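Local coordinates for protein beta-fructofuranosidase (Bifidobacterium adolescentis, PDB 6NOB) that probably hydrolyses terminal beta-fructofuranoside bonds, as in sucrose, as a member of glycoside hydrolase family 32, at residues 361-366 / 421-426; 310-315 / 406-411; 339-344 / 386-391. One frame throughout, in Å; residues are numbered along the deposited sequence.

Interaction 1: 361-366 / 421-426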
loop_
_atom_site.group_PDB
_atom_site.type_symbol
_atom_site.label_atom_id
_atom_site.label_comp_id
_atom_site.label_asym_id
_atom_site.label_seq_id
_atom_site.Cartn_x
_atom_site.Cartn_y
_atom_site.Cartn_z
ATOM N N PRO A 361 -14.711 -14.154 15.575
ATOM C CA PRO A 361 -13.871 -14.229 14.368
ATOM C C PRO A 361 -14.689 -14.675 13.166
ATOM O O PRO A 361 -15.213 -15.791 13.134
ATOM C CB PRO A 361 -12.807 -15.267 14.744
ATOM C CG PRO A 361 -13.484 -16.138 15.753
ATOM C CD PRO A 361 -14.396 -15.223 16.539
ATOM N N VAL A 362 -14.800 -13.792 12.170
ATOM C CA VAL A 362 -15.487 -14.162 10.936
ATOM C C VAL A 362 -14.651 -15.158 10.141
ATOM O O VAL A 362 -15.192 -15.946 9.356
ATOM C CB VAL A 362 -15.816 -12.902 10.109
ATOM C CG1 VAL A 362 -14.549 -12.277 9.549
ATOM C CG2 VAL A 362 -16.796 -13.227 8.991
ATOM N N LEU A 363 -13.334 -15.156 10.343
ATOM C CA LEU A 363 -12.432 -16.021 9.598
ATOM C C LEU A 363 -11.193 -16.306 10.436
ATOM O O LEU A 363 -10.640 -15.404 11.068
ATOM C CB LEU A 363 -12.024 -15.385 8.262
ATOM C CG LEU A 363 -11.045 -16.187 7.402
ATOM C CD1 LEU A 363 -11.708 -17.453 6.889
ATOM C CD2 LEU A 363 -10.514 -15.351 6.245
ATOM N N ALA A 364 -10.774 -17.568 10.441
ATOM C CA ALA A 364 -9.499 -17.977 11.013
ATOM C C ALA A 364 -8.810 -18.891 10.012
ATOM O O ALA A 364 -9.445 -19.795 9.458
ATOM C CB ALA A 364 -9.683 -18.688 12.359
ATOM N N ASP A 365 -7.523 -18.653 9.770
ATOM C CA ASP A 365 -6.766 -19.399 8.766
ATOM C C ASP A 365 -5.988 -20.503 9.476
ATOM O O ASP A 365 -4.831 -20.325 9.857
ATOM C CB ASP A 365 -5.841 -18.474 7.983
ATOM C CG ASP A 365 -5.317 -19.111 6.705
ATOM O OD1 ASP A 365 -5.345 -20.356 6.597
ATOM O OD2 ASP A 365 -4.865 -18.366 5.810
ATOM N N PHE A 366 -6.630 -21.661 9.644
ATOM C CA PHE A 366 -5.946 -22.796 10.249
ATOM C C PHE A 366 -5.019 -23.501 9.271
ATOM O O PHE A 366 -4.076 -24.171 9.705
ATOM C CB PHE A 366 -6.957 -23.789 10.823
ATOM C CG PHE A 366 -7.273 -23.546 12.268
ATOM C CD1 PHE A 366 -8.247 -22.628 12.632
ATOM C CD2 PHE A 366 -6.580 -24.214 13.267
ATOM C CE1 PHE A 366 -8.534 -22.392 13.964
ATOM C CE2 PHE A 366 -6.860 -23.983 14.599
ATOM C CZ PHE A 366 -7.839 -23.072 14.948
ATOM N N LEU A 421 -17.540 -16.817 7.627
ATOM C CA LEU A 421 -17.322 -17.003 6.198
ATOM C C LEU A 421 -17.109 -18.487 5.922
ATOM O O LEU A 421 -16.098 -19.065 6.333
ATOM C CB LEU A 421 -16.130 -16.184 5.717
ATOM C CG LEU A 421 -15.720 -16.472 4.271
ATOM C CD1 LEU A 421 -16.827 -16.075 3.303
ATOM C CD2 LEU A 421 -14.416 -15.772 3.921
ATOM N N ASP A 422 -18.064 -19.106 5.233
ATOM C CA ASP A 422 -17.926 -20.489 4.785
ATOM C C ASP A 422 -17.016 -20.486 3.562
ATOM O O ASP A 422 -17.457 -20.204 2.445
ATOM C CB ASP A 422 -19.293 -21.091 4.475
ATOM C CG ASP A 422 -19.214 -22.552 4.066
ATOM O OD1 ASP A 422 -18.141 -23.168 4.235
ATOM O OD2 ASP A 422 -20.231 -23.084 3.570
ATOM N N VAL A 423 -15.737 -20.794 3.771
ATOM C CA VAL A 423 -14.749 -20.703 2.699
ATOM C C VAL A 423 -14.998 -21.809 1.683
ATOM O O VAL A 423 -14.980 -22.997 2.022
ATOM C CB VAL A 423 -13.323 -20.781 3.255
ATOM C CG1 VAL A 423 -12.313 -20.646 2.124
ATOM C CG2 VAL A 423 -13.099 -19.709 4.314
ATOM N N LYS A 424 -15.225 -21.418 0.427
ATOM C CA LYS A 424 -15.316 -22.363 -0.678
ATOM C C LYS A 424 -14.041 -22.435 -1.506
ATOM O O LYS A 424 -13.826 -23.439 -2.194
ATOM C CB LYS A 424 -16.483 -22.001 -1.606
ATOM C CG LYS A 424 -17.839 -21.915 -0.922
ATOM C CD LYS A 424 -18.274 -23.252 -0.348
ATOM C CE LYS A 424 -19.742 -23.222 0.044
ATOM N NZ LYS A 424 -20.202 -24.523 0.602
ATOM N N ALA A 425 -13.195 -21.407 -1.453
ATOM C CA ALA A 425 -11.953 -21.392 -2.213
ATOM C C ALA A 425 -11.020 -20.356 -1.607
ATOM O O ALA A 425 -11.458 -19.401 -0.962
ATOM C CB ALA A 425 -12.201 -21.093 -3.696
ATOM N N SER A 426 -9.723 -20.557 -1.827
ATOM C CA SER A 426 -8.707 -19.627 -1.355
ATOM C C SER A 426 -7.489 -19.721 -2.264
ATOM O O SER A 426 -7.216 -20.771 -2.845
ATOM C CB SER A 426 -8.318 -19.916 0.099
ATOM O OG SER A 426 -7.132 -20.689 0.183
#
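Leu-363 lays one branch across the side chain of Val-423: its CD1 comes within 3.7 Å of Val-423 CG2, and the two side chains meet at about a right angle. With CG anti to the backbone N (chi1 179°), Leu-363 reaches out to the opposing strand although its first bond does not aim there. The same methyl, CD1, also lies 4.4 Å from Leu-421 CD2, so a single branch touches two residues that are both directed at segment 361-366. These are dispersion contacts between methyl groups.

At the neighbouring residue, Val-362, the contact becomes polar. The backbone N of Leu-421 donates to the carbonyl O of Val-362 at 3.0 Å, and the bond is almost straight at hydrogen (178°). It is the one backbone bond between these two segments, not a run of strand pairing, and it forms where the chain turns a corner at Val-362. Beside it, Val-362 CG2 stands 3.9 Å from the same Leu-421 N, so the bond is flanked by a methyl group.

The contact joins two sheets that are adjacent blades of the five-bladed propeller expected for this family. Around it the apolar cluster widens: Leu-363 also packs on Tyr-408 and Ala-388, Leu-421 on Thr-386 and Ala-388, and Val-423 on Ser-312. Strand 357-365 is paired with strands 337-347 and 311-312, and strand 418-428, which carries a classic beta bulge at Lys-424 and Ala-425 opposite Ala-409, with strand 405-415.

Interaction 2: 310-315 / 406-411; sequences GISTQN and RWYAGD
Ser-312 and Tyr-408 meet by van der Waals contact at a ring edge. The hydroxyl OG of Ser-312 lies near the ring plane, 3.4 Å from Tyr-408 CE2, and its CB is 3.5 Å from Tyr-408 CD2. Setting OG anti to the backbone N (chi1 155°) runs the serine alongside the CD2-CE2 edge and not over a face.

The polar pair is Gln-314 with Arg-406. Their chains cross at about a right angle, and the amide and guanidinium planes are 82° apart. Gln-314 CD sits 3.2 Å from Arg-406 NH2. Arg-406 also makes a cation-pi contact with Trp-428 and a weak hydrogen bond from NH2 to Ser-426 OG.

The phenol's hydrogen bonds lie outside the two segments: Tyr-408 OH is bonded to Asp-365 OD2 and to Tyr-374 OH, which pin the far end of the ring while Ser-312 borders its side. Replacing the tyrosine by an alanine would probably leave Ser-312 without its ring edge and deprive Asp-365 OD2 and Tyr-374 OH of the phenol hydroxyl. The chemistry implies a buried aromatic anchor between two propeller blades, held by its hydroxyl, beside a buried arginine met by an exposed glutamine.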
loop_
_atom_site.group_PDB
_atom_site.type_symbol
_atom_site.label_atom_id
_atom_site.label_comp_id
_atom_site.label_asym_id
_atom_site.label_seq_id
_atom_site.Cartn_x
_atom_site.Cartn_y
_atom_site.Cartn_z
ATOM N N GLY A 310 -16.213 -20.457 8.900
ATOM C CA GLY A 310 -15.333 -19.531 9.577
ATOM C C GLY A 310 -13.879 -19.946 9.623
ATOM O O GLY A 310 -13.062 -19.216 10.200
ATOM N N ILE A 311 -13.528 -21.089 9.036
ATOM C CA ILE A 311 -12.167 -21.611 9.065
ATOM C C ILE A 311 -11.751 -21.961 7.645
ATOM O O ILE A 311 -12.462 -22.690 6.946
ATOM C CB ILE A 311 -12.050 -22.847 9.978
ATOM C CG1 ILE A 311 -12.393 -22.482 11.423
ATOM C CG2 ILE A 311 -10.658 -23.452 9.883
ATOM C CD1 ILE A 311 -12.907 -23.647 12.230
ATOM N N SER A 312 -10.606 -21.440 7.218
ATOM C CA SER A 312 -10.001 -21.817 5.950
ATOM C C SER A 312 -8.898 -22.828 6.233
ATOM O O SER A 312 -8.065 -22.611 7.121
ATOM C CB SER A 312 -9.449 -20.592 5.218
ATOM O OG SER A 312 -8.402 -20.940 4.332
ATOM N N THR A 313 -8.900 -23.935 5.489
ATOM C CA THR A 313 -8.042 -25.069 5.801
ATOM C C THR A 313 -6.946 -25.332 4.778
ATOM O O THR A 313 -6.096 -26.192 5.031
ATOM C CB THR A 313 -8.878 -26.350 5.958
ATOM O OG1 THR A 313 -9.599 -26.607 4.749
ATOM C CG2 THR A 313 -9.858 -26.219 7.117
ATOM N N GLN A 314 -6.935 -24.641 3.638
ATOM C CA GLN A 314 -5.909 -24.917 2.638
ATOM C C GLN A 314 -4.534 -24.541 3.179
ATOM O O GLN A 314 -4.332 -23.436 3.690
ATOM C CB GLN A 314 -6.185 -24.174 1.332
ATOM C CG GLN A 314 -5.472 -24.823 0.142
ATOM C CD GLN A 314 -5.364 -23.921 -1.073
ATOM O OE1 GLN A 314 -6.311 -23.222 -1.436
ATOM N NE2 GLN A 314 -4.198 -23.934 -1.713
ATOM N N ASN A 315 -3.592 -25.471 3.066
ATOM C CA ASN A 315 -2.254 -25.324 3.628
ATOM C C ASN A 315 -1.262 -25.281 2.475
ATOM O O ASN A 315 -1.030 -26.298 1.813
ATOM C CB ASN A 315 -1.945 -26.474 4.584
ATOM C CG ASN A 315 -0.706 -26.226 5.420
ATOM O OD1 ASN A 315 0.257 -25.611 4.965
ATOM N ND2 ASN A 315 -0.730 -26.706 6.658
ATOM N N ARG A 406 -3.591 -13.350 1.019
ATOM C CA ARG A 406 -4.507 -14.420 0.644
ATOM C C ARG A 406 -5.931 -13.890 0.536
ATOM O O ARG A 406 -6.356 -13.058 1.344
ATOM C CB ARG A 406 -4.456 -15.560 1.669
ATOM C CG ARG A 406 -5.139 -16.834 1.223
ATOM C CD ARG A 406 -4.514 -18.065 1.869
ATOM N NE ARG A 406 -4.873 -19.284 1.149
ATOM C CZ ARG A 406 -4.206 -19.755 0.100
ATOM N NH1 ARG A 406 -3.138 -19.111 -0.352
ATOM N NH2 ARG A 406 -4.608 -20.870 -0.501
ATOM N N TRP A 407 -6.669 -14.376 -0.462
ATOM C CA TRP A 407 -8.098 -14.117 -0.565
ATOM C C TRP A 407 -8.881 -15.396 -0.289
ATOM O O TRP A 407 -8.424 -16.503 -0.586
ATOM C CB TRP A 407 -8.486 -13.545 -1.940
ATOM C CG TRP A 407 -8.191 -14.425 -3.132
ATOM C CD1 TRP A 407 -7.118 -14.330 -3.971
ATOM C CD2 TRP A 407 -8.993 -15.508 -3.632
ATOM N NE1 TRP A 407 -7.195 -15.289 -4.951
ATOM C CE2 TRP A 407 -8.335 -16.026 -4.766
ATOM C CE3 TRP A 407 -10.197 -16.095 -3.225
ATOM C CZ2 TRP A 407 -8.841 -17.100 -5.500
ATOM C CZ3 TRP A 407 -10.695 -17.165 -3.955
ATOM C CH2 TRP A 407 -10.017 -17.655 -5.079
ATOM N N TYR A 408 -10.067 -15.225 0.291
ATOM C CA TYR A 408 -10.947 -16.335 0.644
ATOM C C TYR A 408 -12.354 -15.983 0.186
ATOM O O TYR A 408 -12.890 -14.945 0.585
ATOM C CB TYR A 408 -10.941 -16.606 2.155
ATOM C CG TYR A 408 -9.588 -16.536 2.835
ATOM C CD1 TYR A 408 -8.977 -15.314 3.097
ATOM C CD2 TYR A 408 -8.937 -17.693 3.248
ATOM C CE1 TYR A 408 -7.752 -15.249 3.726
ATOM C CE2 TYR A 408 -7.710 -17.638 3.880
ATOM C CZ TYR A 408 -7.122 -16.413 4.118
ATOM O OH TYR A 408 -5.900 -16.351 4.749
ATOM N N ALA A 409 -12.956 -16.842 -0.632
ATOM C CA ALA A 409 -14.268 -16.583 -1.209
ATOM C C ALA A 409 -15.264 -17.643 -0.756
ATOM O O ALA A 409 -14.933 -18.831 -0.690
ATOM C CB ALA A 409 -14.203 -16.548 -2.741
ATOM N N GLY A 410 -16.481 -17.210 -0.453
ATOM C CA GLY A 410 -17.497 -18.140 -0.001
ATOM C C GLY A 410 -18.777 -17.429 0.377
ATOM O O GLY A 410 -19.052 -16.322 -0.089
ATOM N N ASP A 411 -19.560 -18.083 1.230
ATOM C CA ASP A 411 -20.850 -17.572 1.673
ATOM C C ASP A 411 -20.772 -17.179 3.141
ATOM O O ASP A 411 -20.334 -17.976 3.980
ATOM C CB ASP A 411 -21.951 -18.613 1.468
ATOM C CG ASP A 411 -21.935 -19.212 0.077
ATOM O OD1 ASP A 411 -21.641 -18.476 -0.888
ATOM O OD2 ASP A 411 -22.217 -20.421 -0.052
#

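Interaction 3: 339-344 / 386-391; sequences PAMTLF and TVAVGA
Met-341 reaches across to Ala-388, Val-389 and Gly-390 and supplies every side-chain atom that segment 339-344 brings to the contact. Two kinds of touch can be separated.

The apolar one is sulfur against methyl: Met-341 SD lies 4.1 Å from Ala-388 CB, an ordinary dispersion distance. Ala-388 points toward the methionine, and its small side chain leaves room for the thioether to lie beside it.

The other is methyl against backbone. Met-341 CE is 3.2 Å from the carbonyl O of Val-389 and 3.5 Å from Val-389 C, so the chain end rests on a peptide group. It also comes to 3.8 Å from Gly-390 N, the next atom of the same peptide. The methionine gets this far because CG stands anti to the carbonyl carbon (chi1 -75°) and the chain beyond it is extended, with chi3 at -166°. Val-389 contributes only main chain here, since its side chain points away and packs on Val-405 and Trp-407.

The absence of a side chain at Gly-390 matters sterically: a beta carbon there would point at the methionine and fall 2.8 Å from Met-341 CE, too close to be tolerated.

The two strand segments are not paired. Their axes approach to 9.3 Å at an angle of 130°, the spacing of strands in two facing sheets. Strand 337-347 is hydrogen-bonded to strands 285-295 and 357-365, whereas strand 385-396 pairs with strand 405-415. Face-to-face packing of neighbouring sheets by side chains is how blades of a beta-propeller adjoin. The chemistry is therefore that of one flexible thioether set against alanine, the Val-389 peptide and Gly-390, so the contact rests on dispersion and on the absence of a beta carbon at Gly-390, not on directional bonds.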
loop_
_atom_site.group_PDB
_atom_site.type_symbol
_atom_site.label_atom_id
_atom_site.label_comp_id
_atom_site.label_asym_id
_atom_site.label_seq_id
_atom_site.Cartn_x
_atom_site.Cartn_y
_atom_site.Cartn_z
ATOM N N PRO A 339 -4.042 -16.998 13.122
ATOM C CA PRO A 339 -4.496 -15.701 12.606
ATOM C C PRO A 339 -6.009 -15.673 12.453
ATOM O O PRO A 339 -6.619 -16.624 11.963
ATOM C CB PRO A 339 -3.788 -15.592 11.251
ATOM C CG PRO A 339 -2.581 -16.474 11.389
ATOM C CD PRO A 339 -3.015 -17.612 12.261
ATOM N N ALA A 340 -6.615 -14.568 12.885
ATOM C CA ALA A 340 -8.064 -14.435 12.863
ATOM C C ALA A 340 -8.468 -13.023 12.468
ATOM O O ALA A 340 -7.793 -12.051 12.820
ATOM C CB ALA A 340 -8.677 -14.781 14.226
ATOM N N MET A 341 -9.576 -12.924 11.737
ATOM C CA MET A 341 -10.218 -11.649 11.431
ATOM C C MET A 341 -11.364 -11.470 12.414
ATOM O O MET A 341 -12.431 -12.070 12.257
ATOM C CB MET A 341 -10.721 -11.615 9.995
ATOM C CG MET A 341 -9.642 -11.438 8.965
ATOM S SD MET A 341 -10.359 -11.136 7.345
ATOM C CE MET A 341 -8.917 -11.394 6.317
ATOM N N THR A 342 -11.143 -10.648 13.430
ATOM C CA THR A 342 -12.168 -10.396 14.428
ATOM C C THR A 342 -13.171 -9.379 13.901
ATOM O O THR A 342 -12.792 -8.288 13.460
ATOM C CB THR A 342 -11.532 -9.919 15.731
ATOM O OG1 THR A 342 -10.408 -9.079 15.435
ATOM C CG2 THR A 342 -11.076 -11.114 16.557
ATOM N N LEU A 343 -14.447 -9.745 13.938
ATOM C CA LEU A 343 -15.518 -8.952 13.356
ATOM C C LEU A 343 -16.232 -8.141 14.430
ATOM O O LEU A 343 -16.520 -8.647 15.519
ATOM C CB LEU A 343 -16.519 -9.855 12.632
ATOM C CG LEU A 343 -17.579 -9.168 11.771
ATOM C CD1 LEU A 343 -16.938 -8.415 10.621
ATOM C CD2 LEU A 343 -18.581 -10.187 11.255
ATOM N N PHE A 344 -16.512 -6.876 14.113
ATOM C CA PHE A 344 -17.263 -5.975 14.974
ATOM C C PHE A 344 -18.359 -5.302 14.161
ATOM O O PHE A 344 -18.246 -5.147 12.943
ATOM C CB PHE A 344 -16.370 -4.897 15.602
ATOM C CG PHE A 344 -15.273 -5.437 16.473
ATOM C CD1 PHE A 344 -14.075 -5.864 15.921
ATOM C CD2 PHE A 344 -15.432 -5.497 17.847
ATOM C CE1 PHE A 344 -13.062 -6.352 16.723
ATOM C CE2 PHE A 344 -14.424 -5.984 18.654
ATOM C CZ PHE A 344 -13.236 -6.412 18.093
ATOM N N THR A 386 -19.124 -13.446 -1.014
ATOM C CA THR A 386 -18.385 -12.759 0.039
ATOM C C THR A 386 -16.907 -13.120 -0.051
ATOM O O THR A 386 -16.555 -14.296 -0.192
ATOM C CB THR A 386 -18.934 -13.129 1.418
ATOM O OG1 THR A 386 -20.296 -12.694 1.532
ATOM C CG2 THR A 386 -18.106 -12.470 2.516
ATOM N N VAL A 387 -16.044 -12.109 0.033
ATOM C CA VAL A 387 -14.605 -12.284 -0.122
ATOM C C VAL A 387 -13.898 -11.671 1.078
ATOM O O VAL A 387 -14.178 -10.526 1.451
ATOM C CB VAL A 387 -14.087 -11.646 -1.426
ATOM C CG1 VAL A 387 -12.584 -11.848 -1.554
ATOM C CG2 VAL A 387 -14.818 -12.222 -2.635
ATOM N N ALA A 388 -12.980 -12.429 1.677
ATOM C CA ALA A 388 -12.074 -11.918 2.695
ATOM C C ALA A 388 -10.652 -11.921 2.152
ATOM O O ALA A 388 -10.243 -12.861 1.461
ATOM C CB ALA A 388 -12.146 -12.745 3.981
ATOM N N VAL A 389 -9.907 -10.861 2.458
ATOM C CA VAL A 389 -8.536 -10.680 1.992
ATOM C C VAL A 389 -7.677 -10.281 3.185
ATOM O O VAL A 389 -8.056 -9.392 3.956
ATOM C CB VAL A 389 -8.449 -9.614 0.879
ATOM C CG1 VAL A 389 -7.016 -9.429 0.428
ATOM C CG2 VAL A 389 -9.334 -9.994 -0.302
ATOM N N GLY A 390 -6.531 -10.939 3.342
ATOM C CA GLY A 390 -5.639 -10.636 4.446
ATOM C C GLY A 390 -4.254 -11.187 4.203
ATOM O O GLY A 390 -4.061 -12.116 3.414
ATOM N N ALA A 391 -3.283 -10.600 4.900
ATOM C CA ALA A 391 -1.880 -10.958 4.759
ATOM C C ALA A 391 -1.413 -11.770 5.962
ATOM O O ALA A 391 -1.856 -11.551 7.092
ATOM C CB ALA A 391 -1.014 -9.706 4.606
#

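All three contacts join the same two sheets, one containing strands 311-312, 337-347 and 357-365, the other strands 385-396, 405-415 and 418-428. Interactions 1 and 2 have centres about 4 Å apart and are joined by a probable backbone bond from Asp-422 N to Asp-411 O; interaction 3 lies nearer the middle of the chain, its centre about 17 Å from it against about 23 Å for the others. Chemistry follows place. Interaction 3 is fully buried and apolar against backbone, interaction 1 mixes methyl packing with a backbone bond, and interaction 2, which has an exposed residue, carries the polar side chains. Segment 361-366 is bonded to 339-344 in its own sheet.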